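PDB 6RN5: CHAD domain protein from Streptomyces chartreusis, which probably binds inorganic polyphosphate through its helical CHAD fold and also binds copper ions. Local coordinates for residues A66-Q77 / C85-S96. Residues are numbered along the deposited sequence; the frame is centred on the assembly and turned at random.
With SO4 (sulfate ion), chain G; SO4 (sulfate ion), chain I.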
loop_
_atom_site.group_PDB
_atom_site.type_symbol
_atom_site.label_atom_id
_atom_site.label_comp_id
_atom_site.label_asym_id
_atom_site.label_seq_id
_atom_site.Cartn_x
_atom_site.Cartn_y
_atom_site.Cartn_z
ATOM N N ALA A 66 -17.092 20.833 -26.970
ATOM C CA ALA A 66 -16.739 22.053 -26.264
ATOM C C ALA A 66 -15.267 22.089 -25.931
ATOM O O ALA A 66 -14.609 23.098 -26.129
ATOM C CB ALA A 66 -17.549 22.200 -25.000
ATOM N N ARG A 67 -14.767 20.980 -25.413
ATOM C CA ARG A 67 -13.368 20.883 -25.031
ATOM C C ARG A 67 -12.450 21.014 -26.247
ATOM O O ARG A 67 -11.346 21.559 -26.170
ATOM C CB ARG A 67 -13.076 19.496 -24.454
ATOM C CG ARG A 67 -13.538 19.259 -23.056
ATOM C CD ARG A 67 -12.776 18.058 -22.509
ATOM N NE ARG A 67 -12.908 16.817 -23.286
ATOM C CZ ARG A 67 -13.594 15.750 -22.858
ATOM N NH1 ARG A 67 -13.639 14.643 -23.563
ATOM N NH2 ARG A 67 -14.256 15.787 -21.699
ATOM N N ARG A 68 -12.857 20.413 -27.359
ATOM C CA ARG A 68 -12.048 20.595 -28.569
ATOM C C ARG A 68 -12.013 22.027 -29.085
ATOM O O ARG A 68 -11.011 22.451 -29.634
ATOM C CB ARG A 68 -12.476 19.671 -29.689
ATOM C CG ARG A 68 -12.068 18.261 -29.436
ATOM C CD ARG A 68 -12.876 17.254 -30.267
ATOM N NE ARG A 68 -12.164 16.000 -30.266
ATOM C CZ ARG A 68 -12.210 15.102 -29.298
ATOM N NH1 ARG A 68 -12.955 15.287 -28.226
ATOM N NH2 ARG A 68 -11.506 13.984 -29.409
ATOM N N ILE A 69 -13.124 22.736 -28.985
ATOM C CA ILE A 69 -13.176 24.084 -29.499
ATOM C C ILE A 69 -12.301 24.966 -28.593
ATOM O O ILE A 69 -11.481 25.769 -29.066
ATOM C CB ILE A 69 -14.625 24.556 -29.531
ATOM C CG1 ILE A 69 -15.396 23.749 -30.570
ATOM C CG2 ILE A 69 -14.711 26.015 -29.856
ATOM C CD1 ILE A 69 -16.902 24.003 -30.568
ATOM N N SER A 70 -12.443 24.753 -27.291
ATOM C CA SER A 70 -11.739 25.524 -26.324
ATOM C C SER A 70 -10.227 25.311 -26.499
ATOM O O SER A 70 -9.442 26.275 -26.505
ATOM C CB SER A 70 -12.248 25.163 -24.920
ATOM O OG SER A 70 -11.794 26.115 -24.007
ATOM N N ALA A 71 -9.824 24.065 -26.704
ATOM C CA ALA A 71 -8.417 23.752 -26.968
ATOM C C ALA A 71 -7.883 24.440 -28.221
ATOM O O ALA A 71 -6.780 25.002 -28.237
ATOM C CB ALA A 71 -8.215 22.241 -27.094
ATOM N N THR A 72 -8.665 24.366 -29.275
ATOM C CA THR A 72 -8.293 24.906 -30.566
ATOM C C THR A 72 -8.079 26.417 -30.469
ATOM O O THR A 72 -7.122 26.952 -31.028
ATOM C CB THR A 72 -9.363 24.562 -31.581
ATOM O OG1 THR A 72 -9.430 23.135 -31.694
ATOM C CG2 THR A 72 -9.042 25.116 -32.938
ATOM N N LEU A 73 -8.960 27.082 -29.736
ATOM C CA LEU A 73 -8.881 28.520 -29.547
ATOM C C LEU A 73 -7.659 28.889 -28.702
ATOM O O LEU A 73 -7.291 30.025 -28.654
ATOM C CB LEU A 73 -10.175 29.062 -28.930
ATOM C CG LEU A 73 -11.232 29.521 -29.956
ATOM C CD1 LEU A 73 -11.528 28.502 -31.025
ATOM C CD2 LEU A 73 -12.522 29.892 -29.255
ATOM N N HIS A 74 -7.055 27.925 -28.021
ATOM C CA HIS A 74 -5.879 28.190 -27.212
ATOM C C HIS A 74 -4.682 28.013 -28.114
ATOM O O HIS A 74 -3.938 28.944 -28.309
ATOM C CB HIS A 74 -5.801 27.221 -26.004
ATOM C CG HIS A 74 -4.657 27.491 -25.094
ATOM N ND1 HIS A 74 -3.472 26.797 -25.154
ATOM C CD2 HIS A 74 -4.504 28.411 -24.116
ATOM C CE1 HIS A 74 -2.647 27.257 -24.237
ATOM N NE2 HIS A 74 -3.249 28.234 -23.587
ATOM N N THR A 75 -4.513 26.793 -28.635
ATOM C CA THR A 75 -3.342 26.394 -29.432
ATOM C C THR A 75 -3.137 27.303 -30.649
ATOM O O THR A 75 -1.984 27.594 -31.031
ATOM C CB THR A 75 -3.486 24.923 -29.893
ATOM O OG1 THR A 75 -3.610 24.077 -28.750
ATOM C CG2 THR A 75 -2.298 24.478 -30.699
ATOM N N PHE A 76 -4.255 27.705 -31.272
ATOM C CA PHE A 76 -4.249 28.392 -32.572
ATOM C C PHE A 76 -4.805 29.786 -32.435
ATOM O O PHE A 76 -5.298 30.382 -33.396
ATOM C CB PHE A 76 -5.050 27.596 -33.631
ATOM C CG PHE A 76 -4.566 26.169 -33.834
ATOM C CD1 PHE A 76 -3.500 25.882 -34.694
ATOM C CD2 PHE A 76 -5.196 25.099 -33.191
ATOM C CE1 PHE A 76 -3.079 24.553 -34.889
ATOM C CE2 PHE A 76 -4.769 23.775 -33.379
ATOM C CZ PHE A 76 -3.714 23.503 -34.214
ATOM N N GLN A 77 -4.668 30.319 -31.230
ATOM C CA GLN A 77 -5.180 31.624 -30.907
ATOM C C GLN A 77 -4.584 32.665 -31.817
ATOM O O GLN A 77 -5.266 33.603 -32.162
ATOM C CB GLN A 77 -4.876 32.033 -29.462
ATOM C CG GLN A 77 -5.614 33.317 -29.080
ATOM C CD GLN A 77 -5.675 33.573 -27.587
ATOM O OE1 GLN A 77 -5.059 34.515 -27.112
ATOM N NE2 GLN A 77 -6.427 32.730 -26.834
ATOM N N CYS A 85 -11.677 34.854 -29.123
ATOM C CA CYS A 85 -11.110 33.717 -28.386
ATOM C C CYS A 85 -11.267 33.849 -26.871
ATOM O O CYS A 85 -11.649 32.903 -26.173
ATOM C CB CYS A 85 -9.613 33.532 -28.679
ATOM S SG CYS A 85 -9.292 32.893 -30.319
ATOM N N GLU A 86 -10.940 35.031 -26.385
ATOM C CA GLU A 86 -10.914 35.298 -24.961
ATOM C C GLU A 86 -12.320 35.281 -24.384
ATOM O O GLU A 86 -12.505 34.836 -23.278
ATOM C CB GLU A 86 -10.256 36.655 -24.703
ATOM C CG GLU A 86 -8.772 36.684 -25.003
ATOM C CD GLU A 86 -8.116 38.025 -24.631
ATOM O OE1 GLU A 86 -8.809 39.079 -24.633
ATOM O OE2 GLU A 86 -6.904 38.011 -24.322
ATOM N N GLY A 87 -13.291 35.793 -25.133
ATOM C CA GLY A 87 -14.705 35.676 -24.767
ATOM C C GLY A 87 -15.209 34.216 -24.796
ATOM O O GLY A 87 -15.889 33.785 -23.868
ATOM N N MET A 88 -14.841 33.451 -25.824
ATOM C CA MET A 88 -15.327 32.062 -25.978
ATOM C C MET A 88 -14.788 31.102 -24.927
ATOM O O MET A 88 -15.538 30.278 -24.412
ATOM C CB MET A 88 -14.948 31.499 -27.342
ATOM C CG MET A 88 -15.511 32.238 -28.548
ATOM S SD MET A 88 -17.270 31.932 -28.684
ATOM C CE MET A 88 -17.320 30.267 -29.334
ATOM N N ARG A 89 -13.494 31.200 -24.602
ATOM C CA ARG A 89 -12.809 30.091 -23.874
ATOM C C ARG A 89 -13.348 29.796 -22.474
ATOM O O ARG A 89 -13.677 28.652 -22.183
ATOM C CB ARG A 89 -11.269 30.301 -23.790
ATOM C CG ARG A 89 -10.471 29.984 -25.071
ATOM C CD ARG A 89 -8.967 29.820 -24.785
ATOM N NE ARG A 89 -8.674 28.448 -24.333
ATOM C CZ ARG A 89 -8.244 28.076 -23.113
ATOM N NH1 ARG A 89 -8.016 28.967 -22.146
ATOM N NH2 ARG A 89 -8.037 26.779 -22.854
ATOM N N PRO A 90 -13.410 30.810 -21.595
ATOM C CA PRO A 90 -13.985 30.558 -20.256
ATOM C C PRO A 90 -15.449 30.127 -20.301
ATOM O O PRO A 90 -15.880 29.349 -19.464
ATOM C CB PRO A 90 -13.874 31.921 -19.562
ATOM C CG PRO A 90 -13.871 32.920 -20.681
ATOM C CD PRO A 90 -13.109 32.246 -21.791
ATOM N N GLU A 91 -16.198 30.592 -21.297
ATOM C CA GLU A 91 -17.598 30.219 -21.389
ATOM C C GLU A 91 -17.691 28.776 -21.772
ATOM O O GLU A 91 -18.440 28.019 -21.185
ATOM C CB GLU A 91 -18.318 31.106 -22.381
ATOM C CG GLU A 91 -18.517 32.512 -21.886
ATOM C CD GLU A 91 -19.160 32.531 -20.504
ATOM O OE1 GLU A 91 -20.398 32.396 -20.357
ATOM O OE2 GLU A 91 -18.416 32.664 -19.540
ATOM N N LEU A 92 -16.890 28.380 -22.751
ATOM C CA LEU A 92 -16.775 26.982 -23.107
ATOM C C LEU A 92 -16.271 26.108 -21.957
ATOM O O LEU A 92 -16.733 24.984 -21.787
ATOM C CB LEU A 92 -15.836 26.831 -24.293
ATOM C CG LEU A 92 -16.395 27.342 -25.624
ATOM C CD1 LEU A 92 -15.291 27.489 -26.656
ATOM C CD2 LEU A 92 -17.513 26.410 -26.111
ATOM N N ALA A 93 -15.317 26.626 -21.192
ATOM C CA ALA A 93 -14.813 25.917 -20.011
ATOM C C ALA A 93 -15.929 25.764 -18.961
ATOM O O ALA A 93 -16.126 24.675 -18.369
ATOM C CB ALA A 93 -13.633 26.673 -19.413
ATOM N N TRP A 94 -16.652 26.855 -18.727
ATOM C CA TRP A 94 -17.809 26.782 -17.858
ATOM C C TRP A 94 -18.777 25.680 -18.372
ATOM O O TRP A 94 -19.273 24.879 -17.614
ATOM C CB TRP A 94 -18.476 28.146 -17.719
ATOM C CG TRP A 94 -19.787 28.051 -16.999
ATOM C CD1 TRP A 94 -19.973 27.853 -15.661
ATOM C CD2 TRP A 94 -21.099 28.122 -17.581
ATOM N NE1 TRP A 94 -21.318 27.759 -15.382
ATOM C CE2 TRP A 94 -22.031 27.943 -16.538
ATOM C CE3 TRP A 94 -21.575 28.303 -18.881
ATOM C CZ2 TRP A 94 -23.418 27.951 -16.761
ATOM C CZ3 TRP A 94 -22.945 28.315 -19.102
ATOM C CH2 TRP A 94 -23.849 28.142 -18.057
ATOM N N VAL A 95 -18.995 25.588 -19.668
ATOM C CA VAL A 95 -19.934 24.593 -20.158
ATOM C C VAL A 95 -19.425 23.174 -19.912
ATOM O O VAL A 95 -20.186 22.287 -19.459
ATOM C CB VAL A 95 -20.209 24.756 -21.669
ATOM C CG1 VAL A 95 -20.950 23.531 -22.216
ATOM C CG2 VAL A 95 -20.984 26.045 -21.963
ATOM N N SER A 96 -18.186 22.898 -20.331
ATOM C CA SER A 96 -17.705 21.513 -20.291
ATOM C C SER A 96 -17.547 21.037 -18.828
ATOM O O SER A 96 -17.863 19.888 -18.521
ATOM C CB SER A 96 -16.409 21.350 -21.077
ATOM O OG SER A 96 -15.431 22.117 -20.450
HETATM S S SO4 G . -11.416 12.593 -25.866
HETATM O O1 SO4 G . -12.536 13.508 -25.959
HETATM O O2 SO4 G . -11.265 11.962 -27.199
HETATM O O3 SO4 G . -11.656 11.552 -24.861
HETATM O O4 SO4 G . -10.232 13.371 -25.421
HETATM S S SO4 I . -15.501 12.398 -20.755
HETATM O O1 SO4 I . -15.955 13.789 -20.605
HETATM O O2 SO4 I . -15.083 12.172 -22.183
HETATM O O3 SO4 I . -16.600 11.465 -20.507
HETATM O O4 SO4 I . -14.366 12.143 -19.889
#
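Arg89 reaches over the flank of the last turns of helix 66-75, between Ser70 and His74, and donates from NE to Ser70 O at 3.2 Å, nearly straight at 170°. The carbonyl oxygen sits in the guanidinium plane, yet NE stands above the carbonyl plane. A bend at chi3 (84°) turns the group back over His74, whose CB is 3.5 Å from NE; ring and guanidinium planes lie 53° apart. An alanine in place of Arg89 would remove the one hydrogen bond joining these segments and is likely to uncover the His74 flank. Beside this polar strip, Leu92 CD1 meets Ile69 CG2 at 3.6 Å, and Leu73 CD2 presses on Met88 CB, a tight 3.5 Å. Cys85 SG fits against Leu73 CG, and Ala66 and Ser96 meet through their CB atoms. The axes, 9.1 Å apart, run roughly antiparallel: the two helices form a hairpin; Ile206 of helix 201-213 packs on Met88. From helix 66-75, Arg67 and Arg68 instead share O1 of one sulfate, and Arg67 grips a second sulfate with both NH1 and NH2, NH2 to O1 at 2.8 Å. Largely apolar packing thus backs an arginine-rich surface whose sulfates may mimic polyphosphate phosphates.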